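Local coordinates for protein probable starch synthase 4, chloroplastic/amyloplastic (Arabidopsis thaliana, PDB 6GNE) that is a probable plastid starch synthase, of the GT-B glycosyltransferase class, that holds adenosine-5'-diphosphate and a glycan in its pocket, at residues A[23-28]-A[110-115]; A[49-54]-A[104-109]. One frame throughout, in Å; residues are numbered along the deposited sequence.

Contact 1 (A[23-28]-A[110-115]); sequences AKVGGL and QFYGEQ. With ADP (adenosine-5'-diphosphate), chain F; AC1 (4,6-dideoxy-4-{[(1S,4R,5S,6S)-4,5,6-trihydroxy-3-(hydroxymethyl)cyclohex-2-en-1-yl]amino}-alpha-D-glucopyranose), chain C; GLC (alpha-D-glucopyranose), chain B.
Val25 and Phe111 carry the apolar part of this contact. Their side chains slide past each other in opposite directions, bringing Val25 CG2 to 3.5 Å from Phe111 CD2. With CG1 anti to the backbone N (chi1 172°), CG2 is left beside that nitrogen, where it also touches Tyr112 CE2 at 3.8 Å, so one methyl serves two successive aromatic rings. On the far part of the Phe111 ring, Ala23 CB lies 3.6 Å from CE1, while the carbonyl O of Lys24 comes near CE2.

No hydrogen bond joins the two segments directly. Instead, both lean on the carboxylate of Glu18: OE1 pairs with the backbone N of Val25 and of Gly26, and OE2 with the hydroxyl of Tyr112. This ties the loop to the tyrosine ring that it packs against.

Further polar contacts go to the ligands. The extended chain of Lys24 carries NZ to 3.0 Å from ADP O3', and the same ammonium group forms a salt bridge with Asp30. Gly27 N donates to the phosphate oxygen ADP O1B over 2.9 Å at 155°. Lacking side chains, Gly26 makes room for AC1 C6 and Gly27 for ADP O2A; Gly27 C is 3.5 Å from AC1 C6B. Tyr112 presents a ring face to the sugar GLC, whose C2 stands 3.9 Å above the plane, displaced toward the rim.

Lys24 to Leu28 spell the Lys-X-Gly-Gly-Leu motif of starch and bacterial glycogen synthases, here running into helix 27-41 in the N-terminal GT-B domain and lining the shared nucleotide and glycan pocket.

Contact 2 (A[49-54]-A[104-109]); sequences ILPKYD and KFFWRG
Pro51 CB sits over the centre of the Phe106 ring, 3.6 Å from the centroid and only 5° off the normal, a clear CH-pi contact. Tyr53 reaches the same ring from another direction, its CE1 lying 3.5 Å from Phe106 CD1 with the two ring planes 89° apart.

Beside this aromatic group the backbones are joined by one bond, Asp54 N to Phe106 O at 3.1 Å. The Asp54 carboxylate then turns to the end of the opposing segment. Its CG falls between the backbone N and the carbonyl carbon (chi1 56°), and the syn lone pair of OD2 receives Gly109 N at 2.9 Å; OD1 gets a weak second bond from that N at 3.3 Å. A water donates to OD1 and accepts from Arg108 N, adding an indirect link.

Phe106 sits in a type I beta turn from Lys104 to Trp107, and Gly109 follows two residues later at a positive phi. Lys104 O is gripped from opposite faces of its plane, by Trp107 N and by Arg108 NE, the latter at 2.8 Å. The guanidinium is held further by Asp116. Phe105 CB lies over the face of the Phe106 ring opposite Pro51.

Further out, Phe106 packs on Pro99 of strand 92-100 and, with Pro51, on Phe124 of helix 117-134. Segment 49-54 thus continues the C-terminal end of strand 45-51, which lies between and parallel to strands 11-15 and 92-100, and is joined to the loop leading from 92-100 into helix 117-134.

Segments 104-109 and 110-115 run straight into each other, so contacts 1 and 2 share one loop, and their centres are 10 Å apart. The rings of Tyr53 and Phe111 join them edge-to-face, with Tyr53 CD2 3.4 Å from Phe111 CE1; Ala23 CB lies 4.0 Å from the same CD2. Arg108 NH1 forms a salt bridge with Glu114 OE1 at 3.0 Å, across the junction of the two segments. Contact 1 touches ADP and the glycan directly. Contact 2 stands behind it, the Tyr53 side chain being about 9 Å from a bound GLC; the Tyr53 hydroxyl is hydrogen-bonded to the carbonyl O of Ala17, a residue that the Tyr112 side chain also touches.

Contact 1 (A[23-28]-A[110-115])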
loop_
_atom_site.group_PDB
_atom_site.type_symbol
_atom_site.label_atom_id
_atom_site.label_comp_id
_atom_site.label_asym_id
_atom_site.label_seq_id
_atom_site.Cartn_x
_atom_site.Cartn_y
_atom_site.Cartn_z
ATOM N N ALA A 23 -3.423 -11.805 -1.217
ATOM C CA ALA A 23 -2.912 -11.294 -2.468
ATOM C C ALA A 23 -2.298 -9.938 -2.241
ATOM O O ALA A 23 -3.008 -8.939 -2.242
ATOM C CB ALA A 23 -4.037 -11.210 -3.477
ATOM N N LYS A 24 -0.979 -9.910 -2.049
ATOM C CA LYS A 24 -0.281 -8.713 -1.648
ATOM C C LYS A 24 1.009 -8.497 -2.414
ATOM O O LYS A 24 1.863 -9.391 -2.489
ATOM C CB LYS A 24 0.060 -8.796 -0.169
ATOM C CG LYS A 24 0.855 -7.596 0.294
ATOM C CD LYS A 24 1.367 -7.766 1.694
ATOM C CE LYS A 24 2.188 -6.548 2.077
ATOM N NZ LYS A 24 2.271 -6.384 3.549
ATOM N N VAL A 25 1.159 -7.277 -2.937
ATOM C CA VAL A 25 2.400 -6.806 -3.553
ATOM C C VAL A 25 3.028 -5.689 -2.705
ATOM O O VAL A 25 4.223 -5.700 -2.466
ATOM C CB VAL A 25 2.146 -6.315 -4.999
ATOM C CG1 VAL A 25 3.403 -5.630 -5.570
ATOM C CG2 VAL A 25 1.719 -7.499 -5.875
ATOM N N GLY A 26 2.236 -4.700 -2.299
ATOM C CA GLY A 26 2.702 -3.727 -1.347
ATOM C C GLY A 26 1.615 -3.188 -0.447
ATOM O O GLY A 26 0.808 -3.944 0.087
ATOM N N GLY A 27 1.592 -1.871 -0.289
ATOM C CA GLY A 27 0.726 -1.232 0.652
ATOM C C GLY A 27 -0.760 -1.252 0.334
ATOM O O GLY A 27 -1.584 -1.148 1.246
ATOM N N LEU A 28 -1.100 -1.347 -0.947
ATOM C CA LEU A 28 -2.500 -1.355 -1.373
ATOM C C LEU A 28 -3.228 -2.515 -0.721
ATOM O O LEU A 28 -4.235 -2.342 -0.056
ATOM C CB LEU A 28 -2.626 -1.463 -2.900
ATOM C CG LEU A 28 -4.071 -1.214 -3.380
ATOM C CD1 LEU A 28 -4.121 -0.311 -4.615
ATOM C CD2 LEU A 28 -4.740 -2.530 -3.675
ATOM N N GLN A 110 1.689 -14.416 -11.580
ATOM C CA GLN A 110 2.049 -13.048 -11.170
ATOM C C GLN A 110 0.803 -12.255 -10.848
ATOM O O GLN A 110 -0.243 -12.471 -11.472
ATOM C CB GLN A 110 2.738 -12.291 -12.331
ATOM C CG GLN A 110 4.145 -12.705 -12.684
ATOM C CD GLN A 110 5.146 -11.704 -12.228
ATOM O OE1 GLN A 110 5.875 -11.939 -11.254
ATOM N NE2 GLN A 110 5.177 -10.552 -12.915
ATOM N N PHE A 111 0.920 -11.306 -9.931
ATOM C CA PHE A 111 -0.152 -10.346 -9.709
ATOM C C PHE A 111 -0.222 -9.288 -10.820
ATOM O O PHE A 111 -1.256 -9.121 -11.489
ATOM C CB PHE A 111 0.009 -9.676 -8.353
ATOM C CG PHE A 111 -0.136 -10.627 -7.206
ATOM C CD1 PHE A 111 -1.365 -11.232 -6.956
ATOM C CD2 PHE A 111 0.932 -10.911 -6.383
ATOM C CE1 PHE A 111 -1.514 -12.111 -5.894
ATOM C CE2 PHE A 111 0.797 -11.788 -5.313
ATOM C CZ PHE A 111 -0.422 -12.404 -5.068
ATOM N N TYR A 112 0.895 -8.595 -11.017
ATOM C CA TYR A 112 0.985 -7.503 -11.984
ATOM C C TYR A 112 2.117 -7.750 -12.957
ATOM O O TYR A 112 2.958 -8.596 -12.734
ATOM C CB TYR A 112 1.289 -6.185 -11.294
ATOM C CG TYR A 112 0.337 -5.755 -10.210
ATOM C CD1 TYR A 112 -1.035 -5.790 -10.412
ATOM C CD2 TYR A 112 0.819 -5.255 -8.997
ATOM C CE1 TYR A 112 -1.908 -5.355 -9.434
ATOM C CE2 TYR A 112 -0.041 -4.829 -8.004
ATOM C CZ TYR A 112 -1.419 -4.877 -8.219
ATOM O OH TYR A 112 -2.295 -4.439 -7.244
ATOM N N GLY A 113 2.100 -6.979 -14.038
ATOM C CA GLY A 113 3.210 -6.897 -14.969
ATOM C C GLY A 113 3.076 -7.664 -16.257
ATOM O O GLY A 113 4.048 -7.776 -16.992
ATOM N N GLU A 114 1.888 -8.165 -16.565
ATOM C CA GLU A 114 1.650 -8.797 -17.855
ATOM C C GLU A 114 1.445 -7.716 -18.928
ATOM O O GLU A 114 1.021 -6.598 -18.637
ATOM C CB GLU A 114 0.424 -9.713 -17.782
ATOM C CG GLU A 114 0.535 -10.846 -16.757
ATOM C CD GLU A 114 1.556 -11.919 -17.137
ATOM O OE1 GLU A 114 1.291 -12.662 -18.100
ATOM O OE2 GLU A 114 2.609 -12.035 -16.470
ATOM N N GLN A 115 1.719 -8.083 -20.180
ATOM C CA GLN A 115 1.590 -7.161 -21.307
ATOM C C GLN A 115 0.137 -6.732 -21.529
ATOM O O GLN A 115 -0.129 -5.627 -21.981
ATOM C CB GLN A 115 2.209 -7.772 -22.595
ATOM C CG GLN A 115 2.700 -6.768 -23.656
ATOM C CD GLN A 115 3.807 -5.774 -23.163
ATOM O OE1 GLN A 115 4.466 -5.960 -22.105
ATOM N NE2 GLN A 115 4.014 -4.706 -23.947
HETATM P PB ADP F . 4.581 0.441 -1.366
HETATM O O1B ADP F . 3.083 0.368 -1.391
HETATM O O2B ADP F . 5.319 -0.857 -1.522
HETATM O O3B ADP F . 5.088 1.482 -2.337
HETATM P PA ADP F . 4.121 0.851 1.452
HETATM O O1A ADP F . 5.022 1.333 2.552
HETATM O O2A ADP F . 2.807 1.579 1.341
HETATM O O3A ADP F . 4.993 0.952 0.102
HETATM O "O5'" ADP F . 3.789 -0.712 1.610
HETATM C "C5'" ADP F . 4.811 -1.707 1.670
HETATM C "C4'" ADP F . 4.371 -3.026 2.331
HETATM O "O4'" ADP F . 5.024 -4.133 1.689
HETATM C "C3'" ADP F . 4.790 -3.141 3.782
HETATM O "O3'" ADP F . 3.899 -4.025 4.441
HETATM C "C2'" ADP F . 6.148 -3.790 3.710
HETATM O "O2'" ADP F . 6.502 -4.465 4.903
HETATM C "C1'" ADP F . 5.937 -4.762 2.587
HETATM N N9 ADP F . 7.170 -5.087 1.836
HETATM C C8 ADP F . 7.777 -4.336 0.908
HETATM N N7 ADP F . 8.850 -4.984 0.403
HETATM C C5 ADP F . 8.940 -6.178 1.010
HETATM C C6 ADP F . 9.850 -7.364 0.957
HETATM N N6 ADP F . 10.917 -7.370 0.118
HETATM N N1 ADP F . 9.563 -8.412 1.781
HETATM C C2 ADP F . 8.502 -8.372 2.628
HETATM N N3 ADP F . 7.660 -7.330 2.720
HETATM C C4 ADP F . 7.827 -6.232 1.956
HETATM C C1 AC1 C . 0.595 -0.971 -7.021
HETATM O O2 AC1 C . -1.049 0.685 -7.684
HETATM C C2 AC1 C . -0.316 0.171 -6.559
HETATM C C4A AC1 C . 1.105 3.835 -0.329
HETATM C C3 AC1 C . 0.478 1.263 -5.823
HETATM O O3 AC1 C . -0.465 2.244 -5.383
HETATM C C4 AC1 C . 1.261 0.644 -4.661
HETATM N N4A AC1 C . 2.002 1.610 -3.831
HETATM C C5 AC1 C . 2.179 -0.410 -5.287
HETATM O O5 AC1 C . 1.387 -1.419 -5.919
HETATM C C6 AC1 C . 3.038 -1.144 -4.273
HETATM C C1B AC1 C . 1.377 2.691 -3.055
HETATM C C2B AC1 C . 2.376 3.747 -2.519
HETATM O O2B AC1 C . 3.700 3.618 -3.073
HETATM C C3B AC1 C . 2.471 3.816 -0.999
HETATM O O3B AC1 C . 3.069 5.070 -0.684
HETATM O O4 AC1 C . 1.281 3.802 1.089
HETATM C C5B AC1 C . 0.239 2.708 -0.806
HETATM C C7B AC1 C . 0.410 2.160 -2.014
HETATM C C6B AC1 C . -0.895 2.218 0.063
HETATM O O6B AC1 C . -1.863 3.254 0.266
HETATM C C1 GLC B . 2.452 -2.280 -11.810
HETATM C C2 GLC B . 0.980 -2.040 -11.480
HETATM C C3 GLC B . 0.842 -0.981 -10.387
HETATM C C4 GLC B . 1.597 -1.469 -9.156
HETATM C C5 GLC B . 3.061 -1.655 -9.525
HETATM C C6 GLC B . 3.851 -2.218 -8.351
HETATM O O2 GLC B . 0.279 -1.680 -12.670
HETATM O O3 GLC B . -0.522 -0.765 -10.049
HETATM O O4 GLC B . 1.447 -0.543 -8.083
HETATM O O5 GLC B . 3.181 -2.577 -10.620
HETATM O O6 GLC B . 5.164 -2.578 -8.796
#

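Contact 2 (A[49-54]-A[104-109])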
loop_
_atom_site.group_PDB
_atom_site.type_symbol
_atom_site.label_atom_id
_atom_site.label_comp_id
_atom_site.label_asym_id
_atom_site.label_seq_id
_atom_site.Cartn_x
_atom_site.Cartn_y
_atom_site.Cartn_z
ATOM N N ILE A 49 -14.163 -8.070 -3.049
ATOM C CA ILE A 49 -14.127 -8.819 -4.289
ATOM C C ILE A 49 -12.723 -8.714 -4.880
ATOM O O ILE A 49 -12.251 -7.612 -5.108
ATOM C CB ILE A 49 -15.183 -8.329 -5.291
ATOM C CG1 ILE A 49 -16.596 -8.501 -4.689
ATOM C CG2 ILE A 49 -15.057 -9.072 -6.625
ATOM C CD1 ILE A 49 -17.713 -7.854 -5.496
ATOM N N LEU A 50 -12.081 -9.882 -5.083
ATOM C CA LEU A 50 -10.732 -10.019 -5.642
ATOM C C LEU A 50 -10.725 -10.943 -6.829
ATOM O O LEU A 50 -11.659 -11.704 -7.006
ATOM C CB LEU A 50 -9.779 -10.650 -4.610
ATOM C CG LEU A 50 -9.563 -9.914 -3.299
ATOM C CD1 LEU A 50 -8.676 -10.724 -2.392
ATOM C CD2 LEU A 50 -8.965 -8.544 -3.544
ATOM N N PRO A 51 -9.661 -10.909 -7.629
ATOM C CA PRO A 51 -9.450 -12.014 -8.530
ATOM C C PRO A 51 -8.974 -13.248 -7.773
ATOM O O PRO A 51 -8.408 -13.137 -6.697
ATOM C CB PRO A 51 -8.338 -11.521 -9.462
ATOM C CG PRO A 51 -8.284 -10.040 -9.280
ATOM C CD PRO A 51 -8.665 -9.850 -7.840
ATOM N N LYS A 52 -9.187 -14.411 -8.365
ATOM C CA LYS A 52 -8.560 -15.629 -7.905
ATOM C C LYS A 52 -7.264 -15.779 -8.689
ATOM O O LYS A 52 -7.236 -16.388 -9.762
ATOM C CB LYS A 52 -9.459 -16.845 -8.126
ATOM C CG LYS A 52 -8.830 -18.161 -7.683
ATOM C CD LYS A 52 -9.474 -18.767 -6.436
ATOM C CE LYS A 52 -9.013 -20.194 -6.185
ATOM N NZ LYS A 52 -8.819 -21.015 -7.437
ATOM N N TYR A 53 -6.190 -15.230 -8.138
ATOM C CA TYR A 53 -4.864 -15.442 -8.696
ATOM C C TYR A 53 -4.405 -16.863 -8.381
ATOM O O TYR A 53 -4.710 -17.419 -7.319
ATOM C CB TYR A 53 -3.853 -14.485 -8.105
ATOM C CG TYR A 53 -4.137 -13.005 -8.318
ATOM C CD1 TYR A 53 -3.877 -12.379 -9.532
ATOM C CD2 TYR A 53 -4.618 -12.228 -7.270
ATOM C CE1 TYR A 53 -4.108 -11.027 -9.695
ATOM C CE2 TYR A 53 -4.854 -10.873 -7.430
ATOM C CZ TYR A 53 -4.609 -10.270 -8.641
ATOM O OH TYR A 53 -4.839 -8.918 -8.771
ATOM N N ASP A 54 -3.700 -17.459 -9.330
ATOM C CA ASP A 54 -2.993 -18.716 -9.086
ATOM C C ASP A 54 -1.890 -18.568 -8.017
ATOM O O ASP A 54 -1.578 -19.529 -7.281
ATOM C CB ASP A 54 -2.404 -19.262 -10.393
ATOM C CG ASP A 54 -1.477 -18.258 -11.107
ATOM O OD1 ASP A 54 -1.369 -17.040 -10.744
ATOM O OD2 ASP A 54 -0.838 -18.701 -12.069
ATOM N N LYS A 104 -6.834 -16.626 -19.910
ATOM C CA LYS A 104 -6.330 -17.083 -18.607
ATOM C C LYS A 104 -5.748 -15.942 -17.816
ATOM O O LYS A 104 -4.567 -15.939 -17.438
ATOM C CB LYS A 104 -5.318 -18.215 -18.795
ATOM C CG LYS A 104 -5.960 -19.477 -19.333
ATOM C CD LYS A 104 -4.875 -20.534 -19.653
ATOM C CE LYS A 104 -5.224 -21.974 -19.226
ATOM N NZ LYS A 104 -4.426 -22.506 -18.045
ATOM N N PHE A 105 -6.597 -14.959 -17.568
ATOM C CA PHE A 105 -6.134 -13.686 -17.067
ATOM C C PHE A 105 -5.444 -13.781 -15.720
ATOM O O PHE A 105 -4.464 -13.084 -15.495
ATOM C CB PHE A 105 -7.286 -12.689 -16.982
ATOM C CG PHE A 105 -7.873 -12.303 -18.317
ATOM C CD1 PHE A 105 -7.064 -11.805 -19.342
ATOM C CD2 PHE A 105 -9.248 -12.394 -18.533
ATOM C CE1 PHE A 105 -7.612 -11.441 -20.572
ATOM C CE2 PHE A 105 -9.796 -12.029 -19.749
ATOM C CZ PHE A 105 -8.972 -11.550 -20.776
ATOM N N PHE A 106 -5.931 -14.632 -14.828
ATOM C CA PHE A 106 -5.344 -14.741 -13.488
ATOM C C PHE A 106 -4.678 -16.077 -13.215
ATOM O O PHE A 106 -4.682 -16.581 -12.095
ATOM C CB PHE A 106 -6.397 -14.357 -12.458
ATOM C CG PHE A 106 -6.920 -12.987 -12.685
ATOM C CD1 PHE A 106 -6.098 -11.897 -12.492
ATOM C CD2 PHE A 106 -8.199 -12.780 -13.183
ATOM C CE1 PHE A 106 -6.550 -10.621 -12.755
ATOM C CE2 PHE A 106 -8.664 -11.498 -13.441
ATOM C CZ PHE A 106 -7.833 -10.419 -13.233
ATOM N N TRP A 107 -4.027 -16.590 -14.255
ATOM C CA TRP A 107 -3.330 -17.859 -14.231
ATOM C C TRP A 107 -1.925 -17.672 -14.820
ATOM O O TRP A 107 -1.437 -18.534 -15.525
ATOM C CB TRP A 107 -4.145 -18.820 -15.081
ATOM C CG TRP A 107 -4.680 -20.044 -14.423
ATOM C CD1 TRP A 107 -4.022 -20.905 -13.568
ATOM C CD2 TRP A 107 -5.975 -20.617 -14.661
ATOM N NE1 TRP A 107 -4.852 -21.948 -13.222
ATOM C CE2 TRP A 107 -6.050 -21.809 -13.888
ATOM C CE3 TRP A 107 -7.080 -20.244 -15.463
ATOM C CZ2 TRP A 107 -7.208 -22.633 -13.883
ATOM C CZ3 TRP A 107 -8.227 -21.053 -15.451
ATOM C CH2 TRP A 107 -8.282 -22.234 -14.664
ATOM N N ARG A 108 -1.275 -16.555 -14.497
ATOM C CA ARG A 108 -0.008 -16.133 -15.116
ATOM C C ARG A 108 1.196 -16.211 -14.175
ATOM O O ARG A 108 2.297 -15.799 -14.541
ATOM C CB ARG A 108 -0.125 -14.675 -15.575
ATOM C CG ARG A 108 -1.339 -14.347 -16.440
ATOM C CD ARG A 108 -1.304 -15.038 -17.789
ATOM N NE ARG A 108 -2.421 -14.571 -18.621
ATOM C CZ ARG A 108 -2.472 -13.410 -19.295
ATOM N NH1 ARG A 108 -1.464 -12.539 -19.270
ATOM N NH2 ARG A 108 -3.562 -13.109 -19.994
ATOM N N GLY A 109 0.998 -16.680 -12.950
ATOM C CA GLY A 109 2.084 -16.780 -11.983
ATOM C C GLY A 109 2.439 -15.482 -11.296
ATOM O O GLY A 109 3.364 -15.454 -10.486
HETATM O O HOH W 1 -2.095 -14.453 -12.443
#